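Local coordinates for putative ATP binding component of ABC-transporter (Escherichia coli, PDB 2R5O), which probably serves as the ATP-driven component of an O-antigen polysaccharide exporter, the piece here being its C-terminal, immunoglobulin-like carbohydrate-binding domain, at residues A[71-76]-A[127-132]; A[50-55]-A[75-80]; A[141-146]-A[162-167]; A[65-70]-A[167-172]. One frame throughout, in Å; residues are numbered along the deposited sequence.

Interaction 1. Residues A[71-76]-A[127-132]; sequences QTDFLM and KFSLPV
Asp73 and Ser129 face each other in this antiparallel strand pair: in the conformer described, OG of Ser129 donates to OD1 of Asp73 at 2.6 Å, reaching the carboxylate from above its plane. Both side chains share a first torsion, with CG of Asp73 (chi1 -59°) and OG of Ser129 (chi1 -61°) anti to their carbonyl carbons, which sets the two atoms on one side of the sheet, at a non-hydrogen-bonded pair. On the same face, the aliphatic chain of Lys127 runs beside Leu75, CG to CG 3.9 Å, then leans over Asp73. Its NZ remains 4.2 Å from OD2 of Asp73, beyond a salt bridge, OD2 being hydrogen-bonded to NE2 of Gln56. Gln71 folds back at chi2 (71°) and lies alongside Pro131, with its OE1 3.5 Å from CD of Pro131; a water links NE2 of Gln71 to O of Ser129. The opposite face is mostly apolar. There the Phe74 ring crosses Leu130 at about a right angle, CE2 to CG 3.9 Å, and takes CG2 of Thr72 over one face, while CG2 of Val132 meets the ring edge. Phe74 also packs on Leu141 and Phe143 of strand 137-147, and Leu130 on Ile91 of strand 84-95, in the facing sheet. Strand 48-57 flanks 71-76 on its other side, whereas beyond 127-129 the sheet continues into an antiparallel strand of the second subunit, whose Phe184 meets Phe128 edge-to-face.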
loop_
_atom_site.group_PDB
_atom_site.type_symbol
_atom_site.label_atom_id
_atom_site.label_comp_id
_atom_site.label_asym_id
_atom_site.label_seq_id
_atom_site.Cartn_x
_atom_site.Cartn_y
_atom_site.Cartn_z
ATOM N N GLN A 71 9.011 9.430 2.451
ATOM C CA GLN A 71 8.910 10.161 1.156
ATOM C C GLN A 71 10.217 10.040 0.360
ATOM O O GLN A 71 11.298 10.301 0.892
ATOM C CB GLN A 71 8.643 11.628 1.442
ATOM C CG GLN A 71 8.047 12.449 0.289
ATOM C CD GLN A 71 6.576 12.120 -0.033
ATOM O OE1 GLN A 71 5.929 11.349 0.652
ATOM N NE2 GLN A 71 6.062 12.715 -1.087
ATOM N N THR A 72 10.095 9.602 -0.890
ATOM C CA THR A 72 11.230 9.421 -1.811
ATOM C C THR A 72 10.921 10.132 -3.118
ATOM O O THR A 72 9.775 10.091 -3.584
ATOM C CB THR A 72 11.512 7.925 -2.044
ATOM O OG1 THR A 72 11.868 7.357 -0.785
ATOM C CG2 THR A 72 12.590 7.694 -3.044
ATOM N N ASP A 73 11.922 10.794 -3.671
ATOM C CA ASP A 73 11.826 11.462 -4.961
ATOM C C ASP A 73 12.449 10.595 -6.043
ATOM O O ASP A 73 13.585 10.151 -5.909
ATOM C CB ASP A 73 12.562 12.802 -4.952
ATOM C CG ASP A 73 12.050 13.768 -3.926
ATOM O OD1 ASP A 73 10.857 13.790 -3.588
ATOM O OD2 ASP A 73 12.880 14.583 -3.491
ATOM N N PHE A 74 11.690 10.383 -7.111
ATOM C CA PHE A 74 12.083 9.602 -8.266
ATOM C C PHE A 74 12.071 10.545 -9.455
ATOM O O PHE A 74 10.997 10.985 -9.894
ATOM C CB PHE A 74 11.077 8.469 -8.489
ATOM C CG PHE A 74 11.015 7.480 -7.349
ATOM C CD1 PHE A 74 11.913 6.437 -7.261
ATOM C CD2 PHE A 74 10.048 7.585 -6.350
ATOM C CE1 PHE A 74 11.830 5.523 -6.233
ATOM C CE2 PHE A 74 10.004 6.683 -5.344
ATOM C CZ PHE A 74 10.886 5.637 -5.293
ATOM N N LEU A 75 13.250 10.898 -9.949
ATOM C CA LEU A 75 13.417 11.886 -11.021
ATOM C C LEU A 75 13.910 11.221 -12.286
ATOM O O LEU A 75 14.779 10.337 -12.237
ATOM C CB LEU A 75 14.414 12.985 -10.626
ATOM C CG LEU A 75 14.015 13.797 -9.390
ATOM C CD1 LEU A 75 14.615 13.230 -8.113
ATOM C CD2 LEU A 75 14.364 15.261 -9.569
ATOM N N MET A 76 13.381 11.661 -13.421
ATOM C CA MET A 76 13.818 11.182 -14.722
ATOM C C MET A 76 14.102 12.367 -15.636
ATOM O O MET A 76 13.368 13.345 -15.619
ATOM C CB MET A 76 12.771 10.236 -15.349
ATOM C CG MET A 76 11.322 10.755 -15.288
ATOM S SD MET A 76 10.062 9.732 -16.078
ATOM C CE MET A 76 10.421 10.185 -17.720
ATOM N N LYS A 127 9.608 14.765 -11.798
ATOM C CA LYS A 127 9.780 14.209 -10.470
ATOM C C LYS A 127 8.478 13.631 -9.944
ATOM O O LYS A 127 7.466 14.342 -9.877
ATOM C CB LYS A 127 10.297 15.302 -9.522
ATOM C CG LYS A 127 10.440 14.822 -8.079
ATOM C CD LYS A 127 11.120 15.829 -7.188
ATOM C CE LYS A 127 10.235 16.939 -6.752
ATOM N NZ LYS A 127 10.947 17.675 -5.635
ATOM N N PHE A 128 8.524 12.377 -9.504
ATOM C CA PHE A 128 7.419 11.735 -8.781
ATOM C C PHE A 128 7.897 11.567 -7.339
ATOM O O PHE A 128 8.942 10.961 -7.106
ATOM C CB PHE A 128 7.103 10.353 -9.374
ATOM C CG PHE A 128 6.505 10.418 -10.748
ATOM C CD1 PHE A 128 5.139 10.433 -10.892
ATOM C CD2 PHE A 128 7.300 10.454 -11.870
ATOM C CE1 PHE A 128 4.564 10.505 -12.133
ATOM C CE2 PHE A 128 6.723 10.526 -13.126
ATOM C CZ PHE A 128 5.377 10.549 -13.249
ATOM N N SER A 129 7.145 12.081 -6.387
ATOM C CA SER A 129 7.523 11.992 -4.981
ATOM C C SER A 129 6.427 11.216 -4.255
ATOM O O SER A 129 5.262 11.591 -4.329
ATOM C CB SER A 129 7.681 13.378 -4.357
ATOM O OG SER A 129 8.683 14.129 -5.004
ATOM N N LEU A 130 6.799 10.179 -3.525
ATOM C CA LEU A 130 5.816 9.337 -2.888
ATOM C C LEU A 130 6.424 8.652 -1.675
ATOM O O LEU A 130 7.631 8.435 -1.616
ATOM C CB LEU A 130 5.248 8.308 -3.881
ATOM C CG LEU A 130 6.289 7.375 -4.501
ATOM C CD1 LEU A 130 6.418 6.075 -3.734
ATOM C CD2 LEU A 130 6.007 7.102 -5.979
ATOM N N PRO A 131 5.558 8.321 -0.711
ATOM C CA PRO A 131 5.984 7.569 0.454
ATOM C C PRO A 131 6.081 6.093 0.085
ATOM O O PRO A 131 5.137 5.519 -0.451
ATOM C CB PRO A 131 4.869 7.839 1.467
ATOM C CG PRO A 131 3.672 7.985 0.654
ATOM C CD PRO A 131 4.121 8.642 -0.631
ATOM N N VAL A 132 7.214 5.484 0.365
ATOM C CA VAL A 132 7.426 4.123 -0.078
ATOM C C VAL A 132 6.785 3.173 0.964
ATOM O O VAL A 132 7.456 2.579 1.823
ATOM C CB VAL A 132 8.903 3.854 -0.343
ATOM C CG1 VAL A 132 9.112 2.440 -0.876
ATOM C CG2 VAL A 132 9.449 4.892 -1.361
HETATM O O HOH W 1 3.196 12.164 -2.026
#

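Interaction 2. Residues A[50-55]-A[75-80]; sequences IIDYHI and LMKVVF
Ile51 and Lys77 interlock across a classic beta bulge, in which Ile51 and Asp52 together face the single residue Lys77. The extra residue shifts the register by one: N of Ile51 donates to O of Lys77, while N of Lys77 donates to O of Asp52, both at 2.9 Å. The lysine chain extends from the backbone and bends at chi3 (76°), so that its CE fits between the two bulge side chains, 3.7 Å from CD1 of Ile51 and 3.8 Å from CB of Asp52. Ile51 in turn meets Val79 at about a right angle, its CG2 lying 3.9 Å from CG1 of the valine. On the other face, the methyl end of Met76 is the bump. The chain turns at chi3 (-77°) and brings CE against Ile50, 3.9 Å from CD1 and 4.0 Å from CG1, and the same CG1 also touches CG2 of Val78. Beyond the bulge the pairing is regular, with His54 and Leu75 joined by two backbone bonds and CD1 of Leu75 at the edge of the imidazole. Ile50 and Met76 face inward, packing on Ile145 and Phe143 of the opposing strand 137-147. Chemically the contact is an aliphatic seam whose polar ends are served elsewhere: Asp52 forms a salt bridge with Arg33, and NZ of Lys77 donates to the carbonyls of Ser22 and Glu25. The 4.6 Å from OD2 of Asp52 to NZ of Lys77 therefore probably adds only a modest electrostatic attraction to what is chiefly backbone bonding and hydrophobic contact.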
loop_
_atom_site.group_PDB
_atom_site.type_symbol
_atom_site.label_atom_id
_atom_site.label_comp_id
_atom_site.label_asym_id
_atom_site.label_seq_id
_atom_site.Cartn_x
_atom_site.Cartn_y
_atom_site.Cartn_z
ATOM N N ILE A 50 14.680 8.752 -22.392
ATOM C CA ILE A 50 14.945 8.943 -20.979
ATOM C C ILE A 50 16.438 8.669 -20.809
ATOM O O ILE A 50 16.884 7.529 -20.955
ATOM C CB ILE A 50 14.134 8.026 -20.086
ATOM C CG1 ILE A 50 12.650 8.154 -20.420
ATOM C CG2 ILE A 50 14.420 8.353 -18.652
ATOM C CD1 ILE A 50 11.791 7.161 -19.691
ATOM N N ILE A 51 17.222 9.716 -20.561
ATOM C CA ILE A 51 18.688 9.626 -20.605
ATOM C C ILE A 51 19.360 9.574 -19.225
ATOM O O ILE A 51 20.548 9.317 -19.143
ATOM C CB ILE A 51 19.279 10.777 -21.454
ATOM C CG1 ILE A 51 18.716 12.141 -21.041
ATOM C CG2 ILE A 51 19.010 10.506 -22.931
ATOM C CD1 ILE A 51 19.490 13.296 -21.674
ATOM N N ASP A 52 18.599 9.820 -18.164
ATOM C CA ASP A 52 19.177 9.766 -16.820
ATOM C C ASP A 52 18.050 9.661 -15.810
ATOM O O ASP A 52 16.884 9.925 -16.132
ATOM C CB ASP A 52 20.050 11.009 -16.547
ATOM C CG ASP A 52 21.134 10.780 -15.503
ATOM O OD1 ASP A 52 21.258 9.683 -14.949
ATOM O OD2 ASP A 52 21.895 11.749 -15.269
ATOM N N TYR A 53 18.397 9.253 -14.594
ATOM C CA TYR A 53 17.471 9.306 -13.465
ATOM C C TYR A 53 18.225 9.622 -12.197
ATOM O O TYR A 53 19.464 9.518 -12.141
ATOM C CB TYR A 53 16.690 7.997 -13.312
ATOM C CG TYR A 53 17.482 6.795 -12.832
ATOM C CD1 TYR A 53 17.548 6.433 -11.481
ATOM C CD2 TYR A 53 18.151 5.993 -13.729
ATOM C CE1 TYR A 53 18.252 5.331 -11.064
ATOM C CE2 TYR A 53 18.851 4.858 -13.316
ATOM C CZ TYR A 53 18.886 4.542 -11.982
ATOM O OH TYR A 53 19.603 3.415 -11.601
ATOM N N HIS A 54 17.456 9.982 -11.184
ATOM C CA HIS A 54 18.008 10.253 -9.868
ATOM C C HIS A 54 16.992 9.827 -8.827
ATOM O O HIS A 54 15.795 9.980 -9.031
ATOM C CB HIS A 54 18.320 11.753 -9.708
ATOM C CG HIS A 54 19.198 12.063 -8.544
ATOM N ND1 HIS A 54 20.569 11.943 -8.609
ATOM C CD2 HIS A 54 18.904 12.491 -7.295
ATOM C CE1 HIS A 54 21.085 12.294 -7.436
ATOM N NE2 HIS A 54 20.097 12.608 -6.616
ATOM N N ILE A 55 17.454 9.270 -7.721
ATOM C CA ILE A 55 16.612 8.922 -6.596
ATOM C C ILE A 55 17.190 9.554 -5.356
ATOM O O ILE A 55 18.411 9.528 -5.152
ATOM C CB ILE A 55 16.475 7.391 -6.443
ATOM C CG1 ILE A 55 15.823 6.831 -7.727
ATOM C CG2 ILE A 55 15.642 7.027 -5.205
ATOM C CD1 ILE A 55 15.718 5.301 -7.820
ATOM N N LEU A 75 13.250 10.898 -9.949
ATOM C CA LEU A 75 13.417 11.886 -11.021
ATOM C C LEU A 75 13.910 11.221 -12.286
ATOM O O LEU A 75 14.779 10.337 -12.237
ATOM C CB LEU A 75 14.414 12.985 -10.626
ATOM C CG LEU A 75 14.015 13.797 -9.390
ATOM C CD1 LEU A 75 14.615 13.230 -8.113
ATOM C CD2 LEU A 75 14.364 15.261 -9.569
ATOM N N MET A 76 13.381 11.661 -13.421
ATOM C CA MET A 76 13.818 11.182 -14.722
ATOM C C MET A 76 14.102 12.367 -15.636
ATOM O O MET A 76 13.368 13.345 -15.619
ATOM C CB MET A 76 12.771 10.236 -15.349
ATOM C CG MET A 76 11.322 10.755 -15.288
ATOM S SD MET A 76 10.062 9.732 -16.078
ATOM C CE MET A 76 10.421 10.185 -17.720
ATOM N N LYS A 77 15.171 12.271 -16.429
ATOM C CA LYS A 77 15.561 13.313 -17.370
ATOM C C LYS A 77 15.334 12.801 -18.781
ATOM O O LYS A 77 15.745 11.687 -19.123
ATOM C CB LYS A 77 17.024 13.671 -17.187
ATOM C CG LYS A 77 17.463 14.809 -18.104
ATOM C CD LYS A 77 18.838 15.383 -17.758
ATOM C CE LYS A 77 19.941 14.475 -18.209
ATOM N NZ LYS A 77 21.288 15.159 -18.246
ATOM N N VAL A 78 14.689 13.622 -19.599
ATOM C CA VAL A 78 14.291 13.244 -20.959
ATOM C C VAL A 78 14.767 14.293 -21.953
ATOM O O VAL A 78 14.617 15.501 -21.702
ATOM C CB VAL A 78 12.762 13.141 -21.090
ATOM C CG1 VAL A 78 12.369 12.652 -22.486
ATOM C CG2 VAL A 78 12.205 12.228 -20.011
ATOM N N VAL A 79 15.285 13.836 -23.097
ATOM C CA VAL A 79 15.537 14.709 -24.243
ATOM C C VAL A 79 14.513 14.402 -25.329
ATOM O O VAL A 79 14.268 13.248 -25.644
ATOM C CB VAL A 79 17.005 14.598 -24.760
ATOM C CG1 VAL A 79 17.403 13.176 -25.211
ATOM C CG2 VAL A 79 17.238 15.579 -25.917
ATOM N N PHE A 80 13.895 15.450 -25.869
ATOM C CA PHE A 80 12.842 15.339 -26.883
ATOM C C PHE A 80 13.395 15.660 -28.258
ATOM O O PHE A 80 14.085 16.656 -28.427
ATOM C CB PHE A 80 11.684 16.259 -26.522
ATOM C CG PHE A 80 11.021 15.862 -25.228
ATOM C CD1 PHE A 80 10.004 14.912 -25.225
ATOM C CD2 PHE A 80 11.444 16.379 -24.029
ATOM C CE1 PHE A 80 9.409 14.518 -24.050
ATOM C CE2 PHE A 80 10.851 15.987 -22.846
ATOM C CZ PHE A 80 9.822 15.062 -22.861
#

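Interaction 3. Residues A[141-146]-A[162-167]; sequences LSFGIS and DSIILH
Leu141 and Ile164 form an antiparallel hydrogen-bonded pair at a classic bulge, where Ser163 and Ile164 both face Leu141 and the strand axes lie at 144°. N of Leu141 donates almost straight to O of Ile164 at 2.8 Å, while O of Leu141 accepts twice, from N of Ser163 at 3.0 Å and from N of Ile164 at 3.2 Å. Next to the bulge the chain turns a corner at Asp162, whose backbone has positive phi (50°). OG of Ser142, anti to its own carbonyl carbon, accepts from N of Asp162 at 2.8 Å along a nearly linear N-H...O line (174°), and a water joins the same hydroxyl to OD1 of Asp162. The apolar side chains gather on the inner face. Leu141 and Ile164 lie side by side and point the same way, with CD2 of Leu141 3.9 Å from CD1 of Ile164. That CD1 methyl also closes on the Phe143 ring, 3.5 Å from CE2, the two side chains crossing at a slant. Farther along, CD1 of Leu166 touches CB of Leu141. Ile164 packs on Tyr53 of the facing sheet. OG of Ser163 is held from outside the pair by O of Arg160 and OH of Tyr30. The chemistry is thus divided by face: a buried hydrocarbon cluster on one side, and around the corner a turn whose amides at Asp162, Ser163 and Ile164 are all satisfied, two by one carbonyl and one by a serine hydroxyl.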
loop_
_atom_site.group_PDB
_atom_site.type_symbol
_atom_site.label_atom_id
_atom_site.label_comp_id
_atom_site.label_asym_id
_atom_site.label_seq_id
_atom_site.Cartn_x
_atom_site.Cartn_y
_atom_site.Cartn_z
ATOM N N LEU A 141 11.383 -0.885 -10.451
ATOM C CA LEU A 141 10.881 0.419 -10.885
ATOM C C LEU A 141 11.057 0.565 -12.386
ATOM O O LEU A 141 12.085 0.184 -12.951
ATOM C CB LEU A 141 11.656 1.534 -10.162
ATOM C CG LEU A 141 11.390 2.983 -10.569
ATOM C CD1 LEU A 141 9.986 3.420 -10.247
ATOM C CD2 LEU A 141 12.422 3.892 -9.895
ATOM N N SER A 142 10.048 1.158 -13.014
ATOM C CA SER A 142 10.067 1.578 -14.424
ATOM C C SER A 142 9.838 3.079 -14.534
ATOM O O SER A 142 9.020 3.627 -13.807
ATOM C CB SER A 142 8.896 0.912 -15.178
ATOM O OG SER A 142 8.914 -0.498 -15.049
ATOM N N PHE A 143 10.547 3.718 -15.474
ATOM C CA PHE A 143 10.280 5.081 -15.874
ATOM C C PHE A 143 9.885 5.051 -17.347
ATOM O O PHE A 143 10.550 4.357 -18.137
ATOM C CB PHE A 143 11.504 5.973 -15.752
ATOM C CG PHE A 143 11.856 6.447 -14.362
ATOM C CD1 PHE A 143 11.032 7.286 -13.676
ATOM C CD2 PHE A 143 13.069 6.113 -13.794
ATOM C CE1 PHE A 143 11.406 7.821 -12.480
ATOM C CE2 PHE A 143 13.442 6.611 -12.561
ATOM C CZ PHE A 143 12.601 7.475 -11.903
ATOM N N GLY A 144 8.868 5.806 -17.739
ATOM C CA GLY A 144 8.449 5.896 -19.125
ATOM C C GLY A 144 8.096 7.306 -19.520
ATOM O O GLY A 144 7.746 8.126 -18.672
ATOM N N ILE A 145 8.179 7.593 -20.823
ATOM C CA ILE A 145 7.708 8.865 -21.402
ATOM C C ILE A 145 6.862 8.528 -22.636
ATOM O O ILE A 145 7.284 7.745 -23.490
ATOM C CB ILE A 145 8.894 9.857 -21.702
ATOM C CG1 ILE A 145 8.400 11.218 -22.186
ATOM C CG2 ILE A 145 9.877 9.285 -22.646
ATOM C CD1 ILE A 145 7.769 12.061 -21.102
ATOM N N SER A 146 5.677 9.129 -22.700
ATOM C CA SER A 146 4.723 8.965 -23.779
ATOM C C SER A 146 4.195 10.313 -24.178
ATOM O O SER A 146 4.473 11.306 -23.519
ATOM C CB SER A 146 3.591 8.039 -23.323
ATOM O OG SER A 146 4.104 6.809 -22.807
ATOM N N ASP A 162 11.092 -2.147 -15.834
ATOM C CA ASP A 162 11.801 -2.941 -14.839
ATOM C C ASP A 162 13.294 -2.660 -14.916
ATOM O O ASP A 162 14.137 -3.562 -14.923
ATOM C CB ASP A 162 11.532 -4.437 -15.004
ATOM C CG ASP A 162 10.137 -4.866 -14.568
ATOM O OD1 ASP A 162 9.441 -4.125 -13.893
ATOM O OD2 ASP A 162 9.782 -6.026 -14.929
ATOM N N SER A 163 13.622 -1.370 -14.954
ATOM C CA SER A 163 14.984 -0.933 -15.213
ATOM C C SER A 163 15.793 -0.553 -13.993
ATOM O O SER A 163 17.007 -0.348 -14.139
ATOM C CB SER A 163 14.965 0.223 -16.197
ATOM O OG SER A 163 14.207 1.324 -15.681
ATOM N N ILE A 164 15.163 -0.476 -12.827
ATOM C CA ILE A 164 15.852 -0.081 -11.609
ATOM C C ILE A 164 15.399 -0.999 -10.474
ATOM O O ILE A 164 14.193 -1.291 -10.358
ATOM C CB ILE A 164 15.557 1.409 -11.270
ATOM C CG1 ILE A 164 16.074 2.353 -12.380
ATOM C CG2 ILE A 164 16.135 1.789 -9.899
ATOM C CD1 ILE A 164 15.405 3.717 -12.377
ATOM N N ILE A 165 16.344 -1.482 -9.669
ATOM C CA ILE A 165 16.006 -2.260 -8.472
ATOM C C ILE A 165 15.998 -1.316 -7.276
ATOM O O ILE A 165 16.906 -0.489 -7.096
ATOM C CB ILE A 165 16.898 -3.514 -8.277
ATOM C CG1 ILE A 165 16.398 -4.334 -7.089
ATOM C CG2 ILE A 165 18.366 -3.148 -8.147
ATOM C CD1 ILE A 165 16.884 -5.765 -7.092
ATOM N N LEU A 166 14.950 -1.424 -6.463
ATOM C CA LEU A 166 14.801 -0.698 -5.208
ATOM C C LEU A 166 14.854 -1.683 -4.045
ATOM O O LEU A 166 14.229 -2.724 -4.080
ATOM C CB LEU A 166 13.438 -0.000 -5.147
ATOM C CG LEU A 166 13.085 0.953 -6.297
ATOM C CD1 LEU A 166 11.710 1.566 -6.093
ATOM C CD2 LEU A 166 14.117 2.053 -6.466
ATOM N N HIS A 167 15.576 -1.303 -3.004
ATOM C CA HIS A 167 15.654 -2.063 -1.760
ATOM C C HIS A 167 14.943 -1.273 -0.702
ATOM O O HIS A 167 15.228 -0.081 -0.567
ATOM C CB HIS A 167 17.116 -2.291 -1.334
ATOM C CG HIS A 167 17.985 -2.817 -2.425
ATOM N ND1 HIS A 167 17.817 -4.077 -2.963
ATOM C CD2 HIS A 167 19.027 -2.263 -3.086
ATOM C CE1 HIS A 167 18.722 -4.274 -3.907
ATOM N NE2 HIS A 167 19.467 -3.189 -4.004
HETATM O O HOH W 2 8.285 -1.833 -12.766
#

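Interaction 4. Residues A[65-70]-A[167-172]; sequences SLTGNQ and HVTKSM
Ser65 opens the contact with its hydroxyl, which lies between the backbone N and the carbonyl carbon (chi1 66°) and shares a hydrogen bond with OG1 of Thr169, OG to OG1 2.9 Å; its CB rests 3.9 Å from CB of His167. Leu66 pairs in parallel with Val168: N of Leu66 donates to O of His167 at 2.7 Å, and O of Leu66 accepts from N of Thr169. CG1 of Val168 sits 3.5 Å from O of Leu66. Thr67 pairs with Thr169 on the outer face, where a water joins their OG1 atoms. Gly68 sends its N to O of Thr169 at 2.9 Å, and CG of Lys170 comes to 4.1 Å from its CA. A second water joins O of Gly68 to NZ of Lys170. Asn69 takes the third position of the type II turn, where positive phi (81°) is expected, and N of Gln70 closes it on O of Thr67; ND2 of Asn69 donates to Asp179 and Asp133. Leu66 packs inward on Thr72 and Phe74 of the other sheet. This short parallel pair and its turn recall the A' strand of immunoglobulin-like sandwiches, which pairs in parallel with strand G, the last.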
loop_
_atom_site.group_PDB
_atom_site.type_symbol
_atom_site.label_atom_id
_atom_site.label_comp_id
_atom_site.label_asym_id
_atom_site.label_seq_id
_atom_site.Cartn_x
_atom_site.Cartn_y
_atom_site.Cartn_z
ATOM N N SER A 65 19.170 1.954 0.357
ATOM C CA SER A 65 17.804 1.452 0.445
ATOM C C SER A 65 16.893 2.603 0.767
ATOM O O SER A 65 17.352 3.672 1.104
ATOM C CB SER A 65 17.688 0.356 1.491
ATOM O OG SER A 65 17.928 0.866 2.800
ATOM N N LEU A 66 15.602 2.336 0.661
ATOM C CA LEU A 66 14.528 3.274 0.992
ATOM C C LEU A 66 13.865 2.790 2.277
ATOM O O LEU A 66 13.596 1.613 2.429
ATOM C CB LEU A 66 13.544 3.339 -0.170
ATOM C CG LEU A 66 14.174 3.637 -1.526
ATOM C CD1 LEU A 66 13.104 3.591 -2.623
ATOM C CD2 LEU A 66 14.909 4.970 -1.545
ATOM N N THR A 67 13.710 3.683 3.260
ATOM C CA THR A 67 13.050 3.364 4.528
ATOM C C THR A 67 11.552 3.254 4.283
ATOM O O THR A 67 10.930 4.156 3.691
ATOM C CB THR A 67 13.371 4.437 5.593
ATOM O OG1 THR A 67 14.780 4.416 5.854
ATOM C CG2 THR A 67 12.641 4.169 6.894
ATOM N N GLY A 68 10.957 2.181 4.788
ATOM C CA GLY A 68 9.513 2.011 4.691
ATOM C C GLY A 68 8.781 3.236 5.212
ATOM O O GLY A 68 9.107 3.746 6.296
ATOM N N ASN A 69 7.823 3.721 4.420
ATOM C CA ASN A 69 6.944 4.876 4.734
ATOM C C ASN A 69 7.553 6.230 4.493
ATOM O O ASN A 69 6.870 7.254 4.590
ATOM C CB ASN A 69 6.354 4.810 6.143
ATOM C CG ASN A 69 5.714 3.479 6.441
ATOM O OD1 ASN A 69 5.913 2.915 7.529
ATOM N ND2 ASN A 69 4.985 2.933 5.468
ATOM N N GLN A 70 8.826 6.273 4.120
ATOM C CA GLN A 70 9.495 7.558 3.915
ATOM C C GLN A 70 9.239 8.133 2.513
ATOM O O GLN A 70 9.324 7.407 1.510
ATOM C CB GLN A 70 10.989 7.402 4.183
ATOM C CG GLN A 70 11.738 8.681 4.282
ATOM C CD GLN A 70 13.080 8.486 4.925
ATOM O OE1 GLN A 70 13.167 8.219 6.114
ATOM N NE2 GLN A 70 14.133 8.590 4.138
ATOM N N HIS A 167 15.576 -1.303 -3.004
ATOM C CA HIS A 167 15.654 -2.063 -1.760
ATOM C C HIS A 167 14.943 -1.273 -0.702
ATOM O O HIS A 167 15.228 -0.081 -0.567
ATOM C CB HIS A 167 17.116 -2.291 -1.334
ATOM C CG HIS A 167 17.985 -2.817 -2.425
ATOM N ND1 HIS A 167 17.817 -4.077 -2.963
ATOM C CD2 HIS A 167 19.027 -2.263 -3.086
ATOM C CE1 HIS A 167 18.722 -4.274 -3.907
ATOM N NE2 HIS A 167 19.467 -3.189 -4.004
ATOM N N VAL A 168 14.028 -1.895 0.042
ATOM C CA VAL A 168 13.298 -1.242 1.134
ATOM C C VAL A 168 13.706 -1.903 2.427
ATOM O O VAL A 168 13.713 -3.126 2.515
ATOM C CB VAL A 168 11.743 -1.345 0.947
ATOM C CG1 VAL A 168 11.012 -0.784 2.155
ATOM C CG2 VAL A 168 11.318 -0.599 -0.324
ATOM N N THR A 169 13.994 -1.079 3.415
ATOM C CA THR A 169 14.354 -1.528 4.758
ATOM C C THR A 169 13.391 -0.981 5.823
ATOM O O THR A 169 12.838 0.110 5.668
ATOM C CB THR A 169 15.808 -1.157 5.151
ATOM O OG1 THR A 169 16.042 0.232 4.887
ATOM C CG2 THR A 169 16.800 -1.979 4.350
ATOM N N LYS A 170 13.192 -1.784 6.867
ATOM C CA LYS A 170 12.389 -1.451 8.050
ATOM C C LYS A 170 13.001 -2.167 9.247
ATOM O O LYS A 170 13.801 -3.114 9.105
ATOM C CB LYS A 170 10.954 -1.974 7.892
ATOM C CG LYS A 170 10.169 -1.470 6.718
ATOM C CD LYS A 170 8.781 -2.080 6.672
ATOM C CE LYS A 170 7.926 -1.623 7.830
ATOM N NZ LYS A 170 7.600 -0.165 7.769
ATOM N N SER A 171 12.624 -1.730 10.445
ATOM C CA SER A 171 13.015 -2.441 11.671
ATOM C C SER A 171 12.071 -3.602 11.953
ATOM O O SER A 171 12.527 -4.710 12.236
ATOM C CB SER A 171 13.091 -1.495 12.877
ATOM O OG SER A 171 11.897 -0.788 13.044
ATOM N N MET A 172 10.762 -3.342 11.924
ATOM C CA MET A 172 9.763 -4.380 12.187
ATOM C C MET A 172 8.818 -4.513 11.009
ATOM O O MET A 172 7.992 -3.619 10.730
ATOM C CB MET A 172 8.978 -4.053 13.439
ATOM C CG MET A 172 9.868 -3.957 14.669
ATOM S SD MET A 172 8.923 -4.070 16.179
ATOM C CE MET A 172 10.033 -3.293 17.333
HETATM O O HOH W 3 15.440 1.971 6.987
HETATM O O HOH W 4 9.719 1.833 8.196
#

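In the fold
From the N terminus, strand 48-57 is met first, and interaction 2 closes its loop when 71-80 returns beside it. Residues 65-70 lie within that loop but pair with 167-172, about a hundred residues later, so interactions 2 and 4 cross. Strand 71-80 also pairs with 123-131 in interaction 1, sharing Leu75 and Met76 with interaction 2; together they build one sheet. Interaction 3 follows in series, closing the hairpin of 137-147 and 153-169 in the other sheet. Interactions 1 and 3 both nest inside the long loop closed by interaction 4. Side chains of interactions 1 and 2 pack against those of interaction 3 between the two sheets, and Val132 bonds to Asn69 and Gln70 at one end.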